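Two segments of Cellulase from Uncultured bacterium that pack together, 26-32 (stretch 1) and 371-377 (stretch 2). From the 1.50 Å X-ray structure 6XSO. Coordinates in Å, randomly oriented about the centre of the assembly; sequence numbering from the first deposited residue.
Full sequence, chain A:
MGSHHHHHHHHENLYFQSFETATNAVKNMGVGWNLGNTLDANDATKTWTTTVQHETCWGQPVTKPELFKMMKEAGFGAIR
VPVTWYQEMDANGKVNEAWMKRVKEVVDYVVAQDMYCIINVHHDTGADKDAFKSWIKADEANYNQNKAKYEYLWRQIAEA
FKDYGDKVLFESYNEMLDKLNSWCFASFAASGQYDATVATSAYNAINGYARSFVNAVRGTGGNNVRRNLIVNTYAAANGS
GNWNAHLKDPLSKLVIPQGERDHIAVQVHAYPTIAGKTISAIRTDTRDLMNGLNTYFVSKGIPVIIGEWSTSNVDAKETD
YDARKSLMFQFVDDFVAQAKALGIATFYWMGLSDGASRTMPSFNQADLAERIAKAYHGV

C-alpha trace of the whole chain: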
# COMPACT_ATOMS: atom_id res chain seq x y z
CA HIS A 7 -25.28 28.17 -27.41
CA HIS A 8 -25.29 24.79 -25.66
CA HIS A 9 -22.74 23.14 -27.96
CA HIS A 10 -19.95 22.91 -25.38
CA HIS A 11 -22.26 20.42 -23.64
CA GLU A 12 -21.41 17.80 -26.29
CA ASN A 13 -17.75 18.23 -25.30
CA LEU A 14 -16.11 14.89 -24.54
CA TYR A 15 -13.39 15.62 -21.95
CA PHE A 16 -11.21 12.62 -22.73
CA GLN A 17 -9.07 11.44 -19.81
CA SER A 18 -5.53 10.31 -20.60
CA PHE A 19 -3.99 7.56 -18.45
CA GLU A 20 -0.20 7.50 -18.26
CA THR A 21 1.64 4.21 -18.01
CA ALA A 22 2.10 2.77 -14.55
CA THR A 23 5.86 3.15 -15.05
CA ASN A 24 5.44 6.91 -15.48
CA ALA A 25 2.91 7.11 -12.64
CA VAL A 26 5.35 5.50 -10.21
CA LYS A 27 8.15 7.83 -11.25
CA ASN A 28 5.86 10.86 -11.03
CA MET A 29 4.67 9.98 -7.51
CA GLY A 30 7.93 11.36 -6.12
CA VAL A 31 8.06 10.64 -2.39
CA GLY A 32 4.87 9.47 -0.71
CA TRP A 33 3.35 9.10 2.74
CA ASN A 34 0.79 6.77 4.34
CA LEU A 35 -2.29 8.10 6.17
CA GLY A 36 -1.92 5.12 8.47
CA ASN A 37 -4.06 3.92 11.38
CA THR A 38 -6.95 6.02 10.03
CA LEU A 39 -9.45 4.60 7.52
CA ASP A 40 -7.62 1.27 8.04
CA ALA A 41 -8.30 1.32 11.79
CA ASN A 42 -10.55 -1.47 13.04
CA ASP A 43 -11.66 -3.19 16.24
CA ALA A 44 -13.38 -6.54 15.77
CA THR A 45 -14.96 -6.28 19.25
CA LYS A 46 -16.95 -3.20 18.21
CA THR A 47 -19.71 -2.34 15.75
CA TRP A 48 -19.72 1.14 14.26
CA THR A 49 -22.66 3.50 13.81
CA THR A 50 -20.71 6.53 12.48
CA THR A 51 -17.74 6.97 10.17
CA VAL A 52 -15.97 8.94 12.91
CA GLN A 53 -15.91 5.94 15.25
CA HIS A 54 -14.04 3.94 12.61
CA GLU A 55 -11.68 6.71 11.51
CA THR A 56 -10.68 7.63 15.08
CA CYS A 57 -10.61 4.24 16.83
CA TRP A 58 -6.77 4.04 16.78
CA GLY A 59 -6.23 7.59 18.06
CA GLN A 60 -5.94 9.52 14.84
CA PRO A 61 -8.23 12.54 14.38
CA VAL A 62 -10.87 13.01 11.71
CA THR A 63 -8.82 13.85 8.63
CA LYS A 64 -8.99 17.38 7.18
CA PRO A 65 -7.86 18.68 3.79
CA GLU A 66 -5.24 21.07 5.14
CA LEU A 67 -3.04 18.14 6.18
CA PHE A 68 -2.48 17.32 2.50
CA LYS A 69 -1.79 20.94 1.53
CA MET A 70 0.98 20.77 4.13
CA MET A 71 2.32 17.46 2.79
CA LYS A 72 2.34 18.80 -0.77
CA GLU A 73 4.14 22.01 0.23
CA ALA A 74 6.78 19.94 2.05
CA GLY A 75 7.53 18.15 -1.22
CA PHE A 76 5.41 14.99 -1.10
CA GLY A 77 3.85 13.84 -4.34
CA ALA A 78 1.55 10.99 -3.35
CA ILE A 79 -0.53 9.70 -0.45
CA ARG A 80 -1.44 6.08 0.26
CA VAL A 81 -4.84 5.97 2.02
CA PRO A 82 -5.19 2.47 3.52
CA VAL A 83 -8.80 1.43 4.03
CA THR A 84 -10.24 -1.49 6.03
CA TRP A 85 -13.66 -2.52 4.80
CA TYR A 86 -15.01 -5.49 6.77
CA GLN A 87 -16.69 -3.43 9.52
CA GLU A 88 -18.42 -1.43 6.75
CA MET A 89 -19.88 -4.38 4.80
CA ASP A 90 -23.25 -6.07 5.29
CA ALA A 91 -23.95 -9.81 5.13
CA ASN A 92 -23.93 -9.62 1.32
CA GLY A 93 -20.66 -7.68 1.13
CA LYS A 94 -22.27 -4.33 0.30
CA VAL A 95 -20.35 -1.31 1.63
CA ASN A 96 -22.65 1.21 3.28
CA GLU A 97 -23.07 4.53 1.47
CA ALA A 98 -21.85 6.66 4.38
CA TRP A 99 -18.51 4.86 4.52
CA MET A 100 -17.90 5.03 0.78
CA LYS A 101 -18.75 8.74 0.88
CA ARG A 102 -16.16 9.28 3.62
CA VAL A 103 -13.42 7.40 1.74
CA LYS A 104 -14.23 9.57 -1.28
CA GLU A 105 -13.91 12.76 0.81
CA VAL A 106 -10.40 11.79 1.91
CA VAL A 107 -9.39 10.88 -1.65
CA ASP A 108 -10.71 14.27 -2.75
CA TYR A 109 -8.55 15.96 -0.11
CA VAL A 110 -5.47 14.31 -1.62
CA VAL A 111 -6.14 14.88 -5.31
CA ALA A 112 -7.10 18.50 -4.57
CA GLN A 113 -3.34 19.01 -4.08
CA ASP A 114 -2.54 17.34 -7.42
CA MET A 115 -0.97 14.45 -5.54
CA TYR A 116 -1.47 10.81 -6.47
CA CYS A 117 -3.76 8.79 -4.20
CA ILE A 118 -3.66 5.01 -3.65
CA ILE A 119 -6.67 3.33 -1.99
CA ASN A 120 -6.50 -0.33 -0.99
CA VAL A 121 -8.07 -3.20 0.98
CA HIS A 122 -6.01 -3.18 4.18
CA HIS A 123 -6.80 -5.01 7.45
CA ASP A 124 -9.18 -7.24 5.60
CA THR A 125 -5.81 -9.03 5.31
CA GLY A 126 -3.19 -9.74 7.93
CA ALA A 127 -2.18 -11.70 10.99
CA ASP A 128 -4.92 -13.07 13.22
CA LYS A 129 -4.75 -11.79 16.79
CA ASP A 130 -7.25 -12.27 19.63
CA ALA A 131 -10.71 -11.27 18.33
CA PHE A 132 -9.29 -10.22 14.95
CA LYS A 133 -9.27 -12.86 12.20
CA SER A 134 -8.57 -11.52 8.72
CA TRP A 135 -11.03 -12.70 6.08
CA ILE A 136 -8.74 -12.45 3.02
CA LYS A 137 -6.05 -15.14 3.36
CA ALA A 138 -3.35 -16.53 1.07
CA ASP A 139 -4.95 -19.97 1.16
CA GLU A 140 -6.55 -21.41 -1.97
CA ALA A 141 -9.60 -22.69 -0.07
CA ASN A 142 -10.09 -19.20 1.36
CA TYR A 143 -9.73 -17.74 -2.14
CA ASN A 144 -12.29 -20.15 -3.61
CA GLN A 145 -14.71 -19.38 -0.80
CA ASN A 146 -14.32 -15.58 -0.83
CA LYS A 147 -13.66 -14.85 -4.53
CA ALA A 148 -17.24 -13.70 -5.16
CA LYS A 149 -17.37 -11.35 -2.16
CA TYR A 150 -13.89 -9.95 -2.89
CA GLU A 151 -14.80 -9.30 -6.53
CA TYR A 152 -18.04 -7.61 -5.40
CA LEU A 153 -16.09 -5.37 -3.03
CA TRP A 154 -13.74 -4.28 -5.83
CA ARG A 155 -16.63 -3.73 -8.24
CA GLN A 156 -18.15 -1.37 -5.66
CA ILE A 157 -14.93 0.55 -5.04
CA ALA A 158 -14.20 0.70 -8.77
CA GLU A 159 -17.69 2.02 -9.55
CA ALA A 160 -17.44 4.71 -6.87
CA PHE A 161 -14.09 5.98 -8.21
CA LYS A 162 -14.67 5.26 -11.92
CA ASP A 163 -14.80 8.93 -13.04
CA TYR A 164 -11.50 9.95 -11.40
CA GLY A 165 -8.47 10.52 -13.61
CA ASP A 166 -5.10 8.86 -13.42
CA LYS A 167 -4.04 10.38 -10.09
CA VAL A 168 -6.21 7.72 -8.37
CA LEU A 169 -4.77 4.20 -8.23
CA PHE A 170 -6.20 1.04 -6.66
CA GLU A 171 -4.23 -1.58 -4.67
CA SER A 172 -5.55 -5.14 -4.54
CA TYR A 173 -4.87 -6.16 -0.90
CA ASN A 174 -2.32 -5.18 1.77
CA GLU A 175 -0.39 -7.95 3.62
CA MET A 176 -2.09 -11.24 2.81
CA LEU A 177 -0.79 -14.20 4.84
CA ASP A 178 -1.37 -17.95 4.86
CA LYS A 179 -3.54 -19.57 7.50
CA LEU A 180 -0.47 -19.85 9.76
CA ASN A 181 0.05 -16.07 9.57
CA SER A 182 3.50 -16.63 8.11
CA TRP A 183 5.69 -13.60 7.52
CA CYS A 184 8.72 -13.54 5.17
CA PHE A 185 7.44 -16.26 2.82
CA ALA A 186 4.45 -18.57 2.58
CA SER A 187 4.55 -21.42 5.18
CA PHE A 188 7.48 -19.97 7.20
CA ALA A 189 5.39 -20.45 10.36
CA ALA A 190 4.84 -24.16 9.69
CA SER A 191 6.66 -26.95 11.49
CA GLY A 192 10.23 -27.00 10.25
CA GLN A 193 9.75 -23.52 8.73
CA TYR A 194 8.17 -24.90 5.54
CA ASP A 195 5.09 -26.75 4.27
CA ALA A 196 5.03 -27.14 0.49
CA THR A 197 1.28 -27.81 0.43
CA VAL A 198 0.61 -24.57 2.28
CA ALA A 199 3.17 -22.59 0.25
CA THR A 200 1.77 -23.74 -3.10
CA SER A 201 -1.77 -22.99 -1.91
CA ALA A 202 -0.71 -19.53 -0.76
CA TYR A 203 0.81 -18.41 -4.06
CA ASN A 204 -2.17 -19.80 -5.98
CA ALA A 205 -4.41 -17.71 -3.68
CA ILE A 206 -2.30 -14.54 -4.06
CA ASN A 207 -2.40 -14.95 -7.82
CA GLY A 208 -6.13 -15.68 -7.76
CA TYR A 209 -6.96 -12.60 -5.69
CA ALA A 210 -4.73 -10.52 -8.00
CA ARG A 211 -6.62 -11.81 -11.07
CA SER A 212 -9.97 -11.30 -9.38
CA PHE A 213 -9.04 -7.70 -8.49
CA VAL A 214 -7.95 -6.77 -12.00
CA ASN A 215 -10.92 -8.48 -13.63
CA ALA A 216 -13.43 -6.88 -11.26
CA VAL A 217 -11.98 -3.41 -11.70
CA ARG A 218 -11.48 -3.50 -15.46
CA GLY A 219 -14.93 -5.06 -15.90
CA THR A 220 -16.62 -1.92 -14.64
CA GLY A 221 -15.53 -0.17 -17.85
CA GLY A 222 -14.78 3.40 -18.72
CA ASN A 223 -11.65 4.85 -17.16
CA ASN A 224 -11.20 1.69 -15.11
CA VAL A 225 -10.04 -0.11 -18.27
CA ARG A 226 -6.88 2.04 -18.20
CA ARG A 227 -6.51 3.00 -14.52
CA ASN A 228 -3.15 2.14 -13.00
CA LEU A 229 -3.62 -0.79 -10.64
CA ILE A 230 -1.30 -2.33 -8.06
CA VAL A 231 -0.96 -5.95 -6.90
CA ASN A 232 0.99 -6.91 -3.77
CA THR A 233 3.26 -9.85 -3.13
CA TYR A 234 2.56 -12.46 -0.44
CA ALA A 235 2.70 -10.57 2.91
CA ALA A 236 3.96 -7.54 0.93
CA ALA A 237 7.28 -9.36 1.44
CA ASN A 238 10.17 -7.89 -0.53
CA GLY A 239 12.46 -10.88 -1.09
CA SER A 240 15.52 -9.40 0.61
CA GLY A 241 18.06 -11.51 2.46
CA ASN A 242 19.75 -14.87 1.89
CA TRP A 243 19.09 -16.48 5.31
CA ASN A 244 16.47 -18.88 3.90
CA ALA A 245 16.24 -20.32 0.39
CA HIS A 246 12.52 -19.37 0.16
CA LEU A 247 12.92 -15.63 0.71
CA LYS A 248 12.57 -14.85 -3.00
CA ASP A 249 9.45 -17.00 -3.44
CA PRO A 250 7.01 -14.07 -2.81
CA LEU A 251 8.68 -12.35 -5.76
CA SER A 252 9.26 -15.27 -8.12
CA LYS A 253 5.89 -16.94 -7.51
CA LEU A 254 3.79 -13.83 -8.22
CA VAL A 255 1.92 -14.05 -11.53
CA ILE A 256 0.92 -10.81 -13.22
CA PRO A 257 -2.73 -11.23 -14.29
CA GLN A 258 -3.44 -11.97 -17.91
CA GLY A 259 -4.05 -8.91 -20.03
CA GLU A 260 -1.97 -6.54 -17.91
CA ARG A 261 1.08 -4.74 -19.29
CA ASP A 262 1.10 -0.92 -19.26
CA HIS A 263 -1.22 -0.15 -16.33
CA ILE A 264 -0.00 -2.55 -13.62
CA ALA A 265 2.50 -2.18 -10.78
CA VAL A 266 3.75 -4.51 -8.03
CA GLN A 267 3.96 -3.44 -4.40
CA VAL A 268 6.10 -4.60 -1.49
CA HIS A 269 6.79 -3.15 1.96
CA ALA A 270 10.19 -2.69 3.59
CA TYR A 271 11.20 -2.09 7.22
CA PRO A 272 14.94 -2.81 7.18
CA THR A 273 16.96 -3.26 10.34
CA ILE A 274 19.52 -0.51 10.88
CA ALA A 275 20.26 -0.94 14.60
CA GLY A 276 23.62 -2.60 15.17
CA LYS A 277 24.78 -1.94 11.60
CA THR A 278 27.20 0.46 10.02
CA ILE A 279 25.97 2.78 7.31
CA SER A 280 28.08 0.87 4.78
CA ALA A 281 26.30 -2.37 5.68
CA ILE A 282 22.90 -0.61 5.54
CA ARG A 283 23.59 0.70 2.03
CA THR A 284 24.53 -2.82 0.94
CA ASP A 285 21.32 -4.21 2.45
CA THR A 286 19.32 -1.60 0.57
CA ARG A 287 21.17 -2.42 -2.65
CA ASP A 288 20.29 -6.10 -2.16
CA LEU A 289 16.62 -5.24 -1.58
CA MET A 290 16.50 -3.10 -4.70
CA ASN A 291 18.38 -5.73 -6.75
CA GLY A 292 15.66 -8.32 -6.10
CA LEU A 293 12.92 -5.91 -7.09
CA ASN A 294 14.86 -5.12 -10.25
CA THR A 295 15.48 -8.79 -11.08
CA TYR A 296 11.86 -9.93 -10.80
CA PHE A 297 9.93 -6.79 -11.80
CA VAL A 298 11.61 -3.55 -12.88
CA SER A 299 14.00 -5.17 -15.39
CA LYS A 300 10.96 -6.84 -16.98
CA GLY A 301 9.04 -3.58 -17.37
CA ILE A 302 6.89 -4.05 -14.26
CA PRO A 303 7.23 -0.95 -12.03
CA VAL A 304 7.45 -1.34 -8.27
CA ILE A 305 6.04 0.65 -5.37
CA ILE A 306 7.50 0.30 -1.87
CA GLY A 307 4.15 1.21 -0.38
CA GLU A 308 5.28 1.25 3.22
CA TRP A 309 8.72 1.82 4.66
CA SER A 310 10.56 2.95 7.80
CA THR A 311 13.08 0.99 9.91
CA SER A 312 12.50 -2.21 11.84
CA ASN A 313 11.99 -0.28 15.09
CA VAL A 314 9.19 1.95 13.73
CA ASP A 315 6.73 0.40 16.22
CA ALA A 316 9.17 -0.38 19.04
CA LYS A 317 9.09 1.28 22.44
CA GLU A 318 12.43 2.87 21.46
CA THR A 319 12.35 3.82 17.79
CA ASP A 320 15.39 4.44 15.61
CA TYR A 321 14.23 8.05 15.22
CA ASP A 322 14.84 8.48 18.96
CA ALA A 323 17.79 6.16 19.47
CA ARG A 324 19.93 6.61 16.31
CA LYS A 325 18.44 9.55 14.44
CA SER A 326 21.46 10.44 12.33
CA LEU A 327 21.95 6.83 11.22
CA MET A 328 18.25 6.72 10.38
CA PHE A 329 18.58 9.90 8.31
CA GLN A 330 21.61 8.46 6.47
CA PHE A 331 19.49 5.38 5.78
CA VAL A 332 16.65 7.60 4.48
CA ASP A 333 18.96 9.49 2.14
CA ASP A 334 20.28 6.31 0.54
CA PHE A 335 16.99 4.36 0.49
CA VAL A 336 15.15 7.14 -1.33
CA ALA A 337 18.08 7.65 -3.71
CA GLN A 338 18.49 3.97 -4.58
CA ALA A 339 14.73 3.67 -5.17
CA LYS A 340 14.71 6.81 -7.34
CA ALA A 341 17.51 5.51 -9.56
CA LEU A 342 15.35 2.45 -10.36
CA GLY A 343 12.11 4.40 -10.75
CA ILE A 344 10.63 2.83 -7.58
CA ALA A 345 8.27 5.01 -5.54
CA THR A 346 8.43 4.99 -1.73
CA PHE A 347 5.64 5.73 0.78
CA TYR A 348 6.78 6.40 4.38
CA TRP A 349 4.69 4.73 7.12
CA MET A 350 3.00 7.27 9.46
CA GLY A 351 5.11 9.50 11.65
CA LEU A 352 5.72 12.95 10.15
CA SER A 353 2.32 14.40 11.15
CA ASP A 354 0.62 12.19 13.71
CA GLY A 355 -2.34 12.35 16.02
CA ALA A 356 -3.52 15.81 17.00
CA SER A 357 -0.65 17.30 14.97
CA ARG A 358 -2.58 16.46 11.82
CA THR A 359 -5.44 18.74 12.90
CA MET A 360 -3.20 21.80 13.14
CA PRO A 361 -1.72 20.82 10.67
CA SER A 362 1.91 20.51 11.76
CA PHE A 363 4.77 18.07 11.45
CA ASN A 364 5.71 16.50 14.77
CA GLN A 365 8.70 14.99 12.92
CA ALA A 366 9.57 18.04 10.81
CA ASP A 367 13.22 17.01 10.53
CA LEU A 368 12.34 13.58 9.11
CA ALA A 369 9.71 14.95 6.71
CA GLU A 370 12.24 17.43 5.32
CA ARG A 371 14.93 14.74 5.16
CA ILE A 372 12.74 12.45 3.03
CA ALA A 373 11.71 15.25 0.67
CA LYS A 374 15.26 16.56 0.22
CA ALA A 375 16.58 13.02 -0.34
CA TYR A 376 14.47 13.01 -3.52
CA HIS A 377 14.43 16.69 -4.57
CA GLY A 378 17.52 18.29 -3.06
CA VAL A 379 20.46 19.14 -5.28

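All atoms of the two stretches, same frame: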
# COMPACT_ATOMS: atom_id res chain seq x y z
N VAL A 26 4.52 5.81 -11.37
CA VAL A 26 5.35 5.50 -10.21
C VAL A 26 6.52 6.46 -10.13
O VAL A 26 6.86 6.95 -9.05
CB VAL A 26 5.77 4.02 -10.28
CG1 VAL A 26 6.84 3.72 -9.24
CG2 VAL A 26 4.55 3.12 -10.10
N LYS A 27 7.12 6.80 -11.26
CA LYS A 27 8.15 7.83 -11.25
C LYS A 27 7.58 9.17 -10.80
O LYS A 27 8.22 9.90 -10.02
CB LYS A 27 8.75 7.97 -12.65
CG LYS A 27 9.70 9.15 -12.85
CD LYS A 27 10.15 9.23 -14.30
CE LYS A 27 10.97 10.50 -14.58
NZ LYS A 27 10.16 11.75 -14.41
N ASN A 28 6.40 9.53 -11.29
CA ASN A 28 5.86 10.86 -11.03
C ASN A 28 5.31 11.01 -9.62
O ASN A 28 5.08 12.15 -9.19
CB ASN A 28 4.77 11.22 -12.04
CG ASN A 28 5.31 11.44 -13.42
OD1 ASN A 28 6.47 11.80 -13.59
ND2 ASN A 28 4.47 11.25 -14.43
N MET A 29 5.11 9.90 -8.90
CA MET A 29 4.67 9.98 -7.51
C MET A 29 5.68 10.68 -6.61
O MET A 29 5.30 11.23 -5.57
CB MET A 29 4.46 8.58 -6.96
CG MET A 29 3.20 7.90 -7.45
SD MET A 29 3.16 6.14 -7.05
CE MET A 29 1.62 5.67 -7.86
N GLY A 30 6.96 10.73 -6.99
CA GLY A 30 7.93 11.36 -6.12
C GLY A 30 8.11 10.56 -4.84
O GLY A 30 8.28 9.34 -4.86
N VAL A 31 8.07 11.27 -3.71
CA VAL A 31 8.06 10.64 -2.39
C VAL A 31 6.66 10.72 -1.82
O VAL A 31 6.01 11.76 -1.89
CB VAL A 31 9.08 11.23 -1.39
CG1 VAL A 31 10.46 10.72 -1.72
CG2 VAL A 31 9.00 12.74 -1.34
N GLY A 32 6.21 9.60 -1.23
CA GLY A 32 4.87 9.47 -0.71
C GLY A 32 4.83 9.25 0.79
O GLY A 32 5.85 9.04 1.45
N ARG A 371 13.85 15.62 5.61
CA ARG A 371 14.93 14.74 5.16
C ARG A 371 14.48 13.86 4.01
O ARG A 371 15.22 13.68 3.04
CB ARG A 371 15.42 13.88 6.32
CG ARG A 371 16.77 13.20 6.06
CD ARG A 371 17.94 14.17 6.31
NE ARG A 371 19.19 13.50 6.03
CZ ARG A 371 20.31 13.69 6.70
NH1 ARG A 371 20.36 14.55 7.71
NH2 ARG A 371 21.38 12.98 6.36
N ILE A 372 13.27 13.29 4.11
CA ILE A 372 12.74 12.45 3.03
C ILE A 372 12.57 13.26 1.75
O ILE A 372 12.98 12.83 0.66
CB ILE A 372 11.42 11.80 3.49
CG1 ILE A 372 11.64 10.82 4.63
CG2 ILE A 372 10.73 11.15 2.30
CD1 ILE A 372 10.37 10.46 5.38
N ALA A 373 11.96 14.44 1.86
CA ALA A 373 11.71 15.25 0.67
C ALA A 373 13.02 15.66 0.00
O ALA A 373 13.16 15.57 -1.22
CB ALA A 373 10.90 16.49 1.03
N LYS A 374 14.00 16.12 0.79
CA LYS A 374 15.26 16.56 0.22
C LYS A 374 16.06 15.40 -0.35
O LYS A 374 16.88 15.61 -1.27
CB LYS A 374 16.09 17.28 1.28
CG LYS A 374 15.71 18.74 1.43
CD LYS A 374 16.65 19.49 2.39
CE LYS A 374 18.11 19.46 1.94
NZ LYS A 374 18.91 20.57 2.57
N ALA A 375 15.87 14.18 0.18
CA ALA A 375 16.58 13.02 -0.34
C ALA A 375 16.18 12.74 -1.78
O ALA A 375 16.97 12.20 -2.55
CB ALA A 375 16.30 11.78 0.52
N TYR A 376 14.96 13.14 -2.16
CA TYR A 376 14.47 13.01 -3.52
C TYR A 376 14.70 14.26 -4.35
O TYR A 376 15.14 14.16 -5.51
CB TYR A 376 12.98 12.69 -3.48
CG TYR A 376 12.38 12.28 -4.82
CD1 TYR A 376 11.97 13.24 -5.74
CD2 TYR A 376 12.24 10.95 -5.14
CE1 TYR A 376 11.43 12.85 -6.97
CE2 TYR A 376 11.70 10.56 -6.35
CZ TYR A 376 11.31 11.50 -7.27
OH TYR A 376 10.78 11.06 -8.46
N HIS A 377 14.43 15.45 -3.79
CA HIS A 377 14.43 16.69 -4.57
C HIS A 377 15.68 17.54 -4.41
O HIS A 377 15.91 18.44 -5.24
CB HIS A 377 13.28 17.61 -4.13
CG HIS A 377 11.93 17.04 -4.40
ND1 HIS A 377 11.48 16.78 -5.68
CD2 HIS A 377 10.95 16.63 -3.56
CE1 HIS A 377 10.27 16.25 -5.61
NE2 HIS A 377 9.93 16.15 -4.34
O HOH W 1 9.32 12.82 -10.08
O HOH W 2 7.50 14.09 -4.25

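Segments far apart in sequence often meet where a helix lays a few side chains over a turn, and the small contact between residues 26-32 and 371-377 of this cellulase shows how little is needed. The touching residues are at least 341 positions apart, and the contact buries 267 Å² counting both sides. Apolar packing, one aromatic ring and two bridging waters make up the join.

Stretch 1 enters as a helix. Val26 is buried but lies beyond the reach of the second stretch, so the contact begins at Lys27, and there with the backbone. Its CA-to-CB bond points sideways and its side chain runs t, t, t before chi4 turns to m, as suits a long charged residue that is exposed, while its carbonyl faces the end of Tyr376. Lys27 O lies 3.2 Å from Tyr376 OH, and a water ties the two together: it donates to Lys27 O at 3.1 Å and is hydrogen-bonded to Tyr376 OH at 2.8 Å. The same carbonyl accepts a weak hydrogen bond from the amide of Gly30, with 3.4 Å between Gly30 N and Lys27 O, so the helical turn and the bridge share an acceptor.

Asn28 and Met29 take no part. The CA-to-CB bond of Asn28 points away and its side chain is exposed; that of Met29 points sideways, and the end of its side chain leads away from the helix of stretch 2 into a buried setting.

At Gly30 the chain leaves helical geometry with a phi of 67°, a value that by itself favours glycine. The bare alpha carbon also rests over one face of the Tyr376 ring: Gly30 CA stands 4.0 Å from the ring centroid, 26° off the normal, in a CH-pi contact, and Gly30 CA comes within 3.6 Å of Tyr376 CZ. Tyr376 presents this face with chi1 in the t well, and the ring thus spans the turn, its hydroxyl reaching back to the level of Lys27.

Val31 gives up more surface than any other residue here, 83 Å², and is buried. Its CA-to-CB bond points toward the second stretch, and the branched side chain fits among three residues of the helix. Val31 CG1 packs 3.7 Å from Tyr376 CB, Val31 CG2 lies 4.2 Å from Ala373 CA, and Val31 CB is 4.0 Å from Ile372 CG2. Ile372, also directed toward stretch 1, supplies a matching apolar surface. Val31 and Ala373 are the closest pair by alpha carbon, with Val31 CA and Ala373 CA 6.6 Å apart, and the small side chain of Ala373 points sideways. The amide of Val31 is not left unpaired: Val31 N donates to a second water at 2.9 Å, which is also hydrogen-bonded to His377 NE2 at 3.2 Å. The exposed His377 starts sideways, but its end comes nearer.

Gly32, buried in the strand that continues onward, adds almost nothing. The general lesson is that apolar and aromatic packing can carry a contact while bridging waters pair its backbone polar atoms.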